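Local coordinates for fusarinine C esterase sidJ (Aspergillus fumigatus, PDB 6GUP), which hydrolyses the siderophore fusarinine C to fusarinine with release of iron, but does not cleave triacetylfusarinine C, at residues R154-G159 and Q271-G276; K263-I268 and N304-N309. One frame throughout, in Å; residues are numbered along the deposited sequence.

Interaction 1: R154-G159 and Q271-G276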
loop_
_atom_site.group_PDB
_atom_site.type_symbol
_atom_site.label_atom_id
_atom_site.label_comp_id
_atom_site.label_asym_id
_atom_site.label_seq_id
_atom_site.Cartn_x
_atom_site.Cartn_y
_atom_site.Cartn_z
ATOM N N ARG A 154 -9.198 19.354 9.897
ATOM C CA ARG A 154 -9.875 18.768 8.750
ATOM C C ARG A 154 -10.654 19.858 8.052
ATOM O O ARG A 154 -11.376 20.619 8.701
ATOM C CB ARG A 154 -10.836 17.678 9.196
ATOM C CG ARG A 154 -10.172 16.629 10.054
ATOM C CD ARG A 154 -10.968 15.351 10.075
ATOM N NE ARG A 154 -12.280 15.488 10.702
ATOM C CZ ARG A 154 -12.515 15.440 12.014
ATOM N NH1 ARG A 154 -13.759 15.574 12.457
ATOM N NH2 ARG A 154 -11.528 15.266 12.898
ATOM N N MET A 155 -10.510 19.932 6.734
ATOM C CA MET A 155 -11.244 20.915 5.950
ATOM C C MET A 155 -12.682 20.448 5.718
ATOM O O MET A 155 -12.941 19.240 5.700
ATOM C CB MET A 155 -10.548 21.197 4.616
ATOM C CG MET A 155 -10.555 20.060 3.599
ATOM S SD MET A 155 -10.014 20.645 1.987
ATOM C CE MET A 155 -8.354 21.176 2.390
ATOM N N PRO A 156 -13.620 21.397 5.534
ATOM C CA PRO A 156 -14.983 20.995 5.194
ATOM C C PRO A 156 -15.085 20.520 3.746
ATOM O O PRO A 156 -14.358 21.012 2.878
ATOM C CB PRO A 156 -15.802 22.281 5.411
ATOM C CG PRO A 156 -14.892 23.230 6.119
ATOM C CD PRO A 156 -13.520 22.859 5.663
ATOM N N LEU A 157 -15.982 19.568 3.504
ATOM C CA LEU A 157 -16.190 18.987 2.182
ATOM C C LEU A 157 -17.388 19.642 1.501
ATOM O O LEU A 157 -18.362 20.010 2.164
ATOM C CB LEU A 157 -16.432 17.480 2.303
ATOM C CG LEU A 157 -15.422 16.679 3.131
ATOM C CD1 LEU A 157 -15.898 15.245 3.282
ATOM C CD2 LEU A 157 -14.037 16.717 2.505
ATOM N N ASP A 158 -17.307 19.783 0.180
ATOM C CA ASP A 158 -18.438 20.254 -0.630
ATOM C C ASP A 158 -19.429 19.126 -0.929
ATOM O O ASP A 158 -20.554 19.385 -1.354
ATOM C CB ASP A 158 -17.943 20.873 -1.938
ATOM C CG ASP A 158 -17.059 22.082 -1.707
ATOM O OD1 ASP A 158 -17.594 23.158 -1.372
ATOM O OD2 ASP A 158 -15.828 21.949 -1.857
ATOM N N GLY A 159 -19.003 17.880 -0.722
ATOM C CA GLY A 159 -19.872 16.721 -0.884
ATOM C C GLY A 159 -19.307 15.484 -0.213
ATOM O O GLY A 159 -18.112 15.421 0.090
ATOM N N GLN A 271 -20.486 19.169 13.557
ATOM C CA GLN A 271 -19.049 19.387 13.315
ATOM C C GLN A 271 -18.761 20.397 12.197
ATOM O O GLN A 271 -17.679 20.988 12.166
ATOM C CB GLN A 271 -18.333 18.065 13.011
ATOM C CG GLN A 271 -18.436 16.995 14.096
ATOM C CD GLN A 271 -17.828 17.394 15.432
ATOM O OE1 GLN A 271 -17.002 18.304 15.516
ATOM N NE2 GLN A 271 -18.231 16.697 16.489
ATOM N N GLY A 272 -19.711 20.584 11.280
ATOM C CA GLY A 272 -19.601 21.598 10.228
ATOM C C GLY A 272 -18.590 21.297 9.132
ATOM O O GLY A 272 -18.006 22.222 8.563
ATOM N N LEU A 273 -18.392 20.013 8.830
ATOM C CA LEU A 273 -17.426 19.583 7.810
ATOM C C LEU A 273 -18.082 19.060 6.525
ATOM O O LEU A 273 -17.397 18.482 5.675
ATOM C CB LEU A 273 -16.477 18.530 8.396
ATOM C CG LEU A 273 -15.593 19.001 9.556
ATOM C CD1 LEU A 273 -14.856 17.817 10.157
ATOM C CD2 LEU A 273 -14.603 20.069 9.116
ATOM N N LEU A 274 -19.390 19.275 6.371
ATOM C CA LEU A 274 -20.089 18.978 5.121
ATOM C C LEU A 274 -20.977 20.157 4.730
ATOM O O LEU A 274 -22.119 20.259 5.187
ATOM C CB LEU A 274 -20.919 17.691 5.252
ATOM C CG LEU A 274 -21.737 17.228 4.037
ATOM C CD1 LEU A 274 -20.880 17.113 2.784
ATOM C CD2 LEU A 274 -22.420 15.900 4.334
ATOM N N ARG A 275 -20.441 21.048 3.893
ATOM C CA ARG A 275 -21.233 22.130 3.286
ATOM C C ARG A 275 -21.787 21.662 1.934
ATOM O O ARG A 275 -21.454 22.189 0.870
ATOM C CB ARG A 275 -20.448 23.451 3.185
ATOM C CG ARG A 275 -19.095 23.407 2.484
ATOM C CD ARG A 275 -18.728 24.779 1.935
ATOM N NE ARG A 275 -17.388 24.806 1.349
ATOM C CZ ARG A 275 -16.243 24.938 2.024
ATOM N NH1 ARG A 275 -16.224 25.059 3.353
ATOM N NH2 ARG A 275 -15.090 24.946 1.358
ATOM N N GLY A 276 -22.661 20.664 2.013
ATOM C CA GLY A 276 -23.220 20.000 0.842
ATOM C C GLY A 276 -24.073 18.819 1.266
ATOM O O GLY A 276 -24.551 18.772 2.403
#
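Leu157 and Leu274 form a single parallel beta bridge just ahead of strands 159-163 and 278-283, neighbours in the central sheet of the alpha/beta-hydrolase fold. Leu157 supplies both bonds of the bridge: its N donates to Leu273 O at 2.8 Å with an almost straight hydrogen (173°), and its O accepts from Arg275 N at 2.9 Å. One step further on, the CA of Gly276, a residue without a side chain, comes within 3.5 Å of Asp158 O in a CA-H···O contact.

Leu273 extends the contact back along the loop that precedes the bridge. Its CD2 packs against the carbonyl of Arg154, 3.3 Å from O, while CD1 reaches the guanidinium of the same residue, 3.4 Å from NH1. The two side chains cross at about a right angle. Arg154 spends its polar end elsewhere, with NH1 bonded to Arg135 O, NH2 to Pro136 O, and a cation-pi contact to Tyr132. Near the start of the strands, Leu274 CD1 rests on the backbone of Gly159, 3.8 Å from its CA.

The Arg275 side chain runs beside that of Asp158, pointing the same way. With chi1 at 54° its CG sits between backbone N and carbonyl carbon, next to Leu157 O, and the chain then runs extended to NE. There NE makes a salt bridge to Asp158 OD1 at 3.2 Å, meeting it from above a carboxylate plane turned 70° from the guanidinium. Arg275 NH1 lies 3.5 Å from Pro156 CB, and Pro156 O lies above one guanidinium face, offset toward its rim. Because Asp158 OD2 accepts a bond from Ile117 N, the buried carboxylate is held at both oxygens, and the exposed arginine would offset its negative charge.

Interaction 2: K263-I268 and N304-N309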
loop_
_atom_site.group_PDB
_atom_site.type_symbol
_atom_site.label_atom_id
_atom_site.label_comp_id
_atom_site.label_asym_id
_atom_site.label_seq_id
_atom_site.Cartn_x
_atom_site.Cartn_y
_atom_site.Cartn_z
ATOM N N LYS A 263 -25.103 9.994 17.495
ATOM C CA LYS A 263 -23.676 10.192 17.779
ATOM C C LYS A 263 -22.780 10.168 16.537
ATOM O O LYS A 263 -21.638 10.626 16.607
ATOM C CB LYS A 263 -23.169 9.138 18.774
ATOM C CG LYS A 263 -23.966 9.073 20.067
ATOM C CD LYS A 263 -23.128 8.618 21.249
ATOM C CE LYS A 263 -23.994 8.417 22.482
ATOM N NZ LYS A 263 -23.222 8.572 23.745
ATOM N N THR A 264 -23.279 9.629 15.421
ATOM C CA THR A 264 -22.502 9.508 14.184
ATOM C C THR A 264 -23.122 10.338 13.054
ATOM O O THR A 264 -22.627 11.425 12.750
ATOM C CB THR A 264 -22.348 8.030 13.771
ATOM O OG1 THR A 264 -23.640 7.429 13.623
ATOM C CG2 THR A 264 -21.558 7.267 14.829
ATOM N N PHE A 265 -24.207 9.846 12.453
ATOM C CA PHE A 265 -24.913 10.591 11.398
ATOM C C PHE A 265 -25.439 11.933 11.913
ATOM O O PHE A 265 -25.361 12.944 11.212
ATOM C CB PHE A 265 -26.080 9.779 10.827
ATOM C CG PHE A 265 -25.659 8.630 9.958
ATOM C CD1 PHE A 265 -25.415 8.818 8.602
ATOM C CD2 PHE A 265 -25.522 7.352 10.491
ATOM C CE1 PHE A 265 -25.034 7.755 7.795
ATOM C CE2 PHE A 265 -25.140 6.285 9.689
ATOM C CZ PHE A 265 -24.895 6.487 8.339
ATOM N N GLY A 266 -25.965 11.929 13.138
ATOM C CA GLY A 266 -26.457 13.141 13.795
ATOM C C GLY A 266 -25.411 14.203 14.096
ATOM O O GLY A 266 -25.748 15.383 14.203
ATOM N N MET A 267 -24.150 13.795 14.237
ATOM C CA MET A 267 -23.042 14.740 14.442
ATOM C C MET A 267 -22.491 15.375 13.155
ATOM O O MET A 267 -21.620 16.243 13.239
ATOM C CB MET A 267 -21.903 14.067 15.225
ATOM C CG MET A 267 -22.253 13.714 16.664
ATOM S SD MET A 267 -22.729 15.119 17.698
ATOM C CE MET A 267 -21.224 16.091 17.698
ATOM N N ILE A 268 -22.990 14.976 11.983
ATOM C CA ILE A 268 -22.553 15.578 10.712
ATOM C C ILE A 268 -22.885 17.077 10.680
ATOM O O ILE A 268 -22.043 17.891 10.293
ATOM C CB ILE A 268 -23.152 14.855 9.476
ATOM C CG1 ILE A 268 -22.589 13.429 9.372
ATOM C CG2 ILE A 268 -22.837 15.614 8.186
ATOM C CD1 ILE A 268 -23.332 12.525 8.410
ATOM N N ASN A 304 -33.096 10.352 8.759
ATOM C CA ASN A 304 -33.704 11.044 9.902
ATOM C C ASN A 304 -32.689 11.411 10.991
ATOM O O ASN A 304 -32.826 12.453 11.635
ATOM C CB ASN A 304 -34.850 10.212 10.495
ATOM C CG ASN A 304 -36.066 10.148 9.581
ATOM O OD1 ASN A 304 -36.459 11.145 8.973
ATOM N ND2 ASN A 304 -36.676 8.970 9.491
ATOM N N ALA A 305 -31.683 10.559 11.192
ATOM C CA ALA A 305 -30.561 10.880 12.083
ATOM C C ALA A 305 -29.718 12.027 11.522
ATOM O O ALA A 305 -29.395 12.970 12.245
ATOM C CB ALA A 305 -29.694 9.652 12.320
ATOM N N THR A 306 -29.383 11.942 10.232
ATOM C CA THR A 306 -28.601 12.975 9.534
ATOM C C THR A 306 -29.317 14.331 9.491
ATOM O O THR A 306 -28.703 15.368 9.750
ATOM C CB THR A 306 -28.272 12.543 8.084
ATOM O OG1 THR A 306 -27.635 11.261 8.092
ATOM C CG2 THR A 306 -27.345 13.542 7.398
ATOM N N ASP A 307 -30.608 14.310 9.158
ATOM C CA ASP A 307 -31.420 15.532 9.027
ATOM C C ASP A 307 -32.083 16.004 10.330
ATOM O O ASP A 307 -32.759 17.037 10.328
ATOM C CB ASP A 307 -32.499 15.335 7.946
ATOM C CG ASP A 307 -31.930 15.311 6.532
ATOM O OD1 ASP A 307 -30.732 15.620 6.334
ATOM O OD2 ASP A 307 -32.697 14.987 5.603
ATOM N N HIS A 308 -31.888 15.265 11.428
ATOM C CA HIS A 308 -32.484 15.586 12.732
ATOM C C HIS A 308 -34.016 15.710 12.657
ATOM O O HIS A 308 -34.607 16.654 13.190
ATOM C CB HIS A 308 -31.832 16.841 13.333
ATOM C CG HIS A 308 -30.382 16.664 13.654
ATOM N ND1 HIS A 308 -29.925 16.465 14.940
ATOM C CD2 HIS A 308 -29.287 16.639 12.858
ATOM C CE1 HIS A 308 -28.612 16.334 14.923
ATOM N NE2 HIS A 308 -28.199 16.435 13.673
ATOM N N ASN A 309 -34.631 14.738 11.980
ATOM C CA ASN A 309 -36.088 14.645 11.816
ATOM C C ASN A 309 -36.701 15.893 11.160
ATOM O O ASN A 309 -37.663 16.472 11.675
ATOM C CB ASN A 309 -36.765 14.337 13.161
ATOM C CG ASN A 309 -36.204 13.093 13.826
ATOM O OD1 ASN A 309 -36.286 11.994 13.279
ATOM N ND2 ASN A 309 -35.638 13.260 15.016
HETATM O O HOH W 1 -26.306 15.517 11.260
#
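The backbones approach most closely at Phe265 and Thr306, whose CA atoms lie 4.8 Å apart, where the loop joining helices 258-262 and 268-271 meets the C-terminal turn of helix 295-307. That helix finishes in a Schellman motif: Asn309 N bonds to Asn304 O, His308 N bonds weakly to Ala305 O, and His308 takes a positive phi. Beside this turn Gly266 CA comes within 3.3 Å of Ala305 O in a CA-H···O contact.

Phe265 CB meets Ala305 CB at 3.9 Å, and the CD1 corner of its ring approaches Thr306 OG1, the two side chains crossing obliquely. A chi1 of -54° sets OG1 beside the backbone N, from where it bonds Trp302 O, one turn back in the helix. Trp302 also stacks on the Phe265 ring, and the Phe265 side chain also touches Leu130 of helix 125-134. Ile268 adds a looser apolar contact through CD1 to Thr306 CG2.

Past the helix end, the His308 ring swings back toward the loop and meets Gly266 O near the ring plane. The hydrogen bond from NE2 to this oxygen is short, 2.7 Å, but weak because it is bent to 128°. A water ties the two backbones together, hydrogen-bonded to Phe265 O at 2.7 Å and to Thr306 O at 2.8 Å, and it also bonds His308 NE2 at 3.2 Å.

The segments alternate along the chain, in the order 154-159, 263-268, 271-276 and 304-309, so the short helix 268-271 passes directly from interaction 2 into interaction 1. The centres lie 14 Å apart, and the contacts meet where Leu274 CD2 packs on Ile268 CG2 at 3.9 Å. Both lean on helix 125-134, which follows the probable nucleophile elbow: Leu133 touches Leu273 and Leu274 as well as Ile268. Ile314 likewise receives Leu274 and Thr306. Interaction 1 joins the loops leading into two neighbouring parallel strands, 159-163 and 278-283, whereas interaction 2 packs the end of helix 295-307 against the connection leading into the second of those strands.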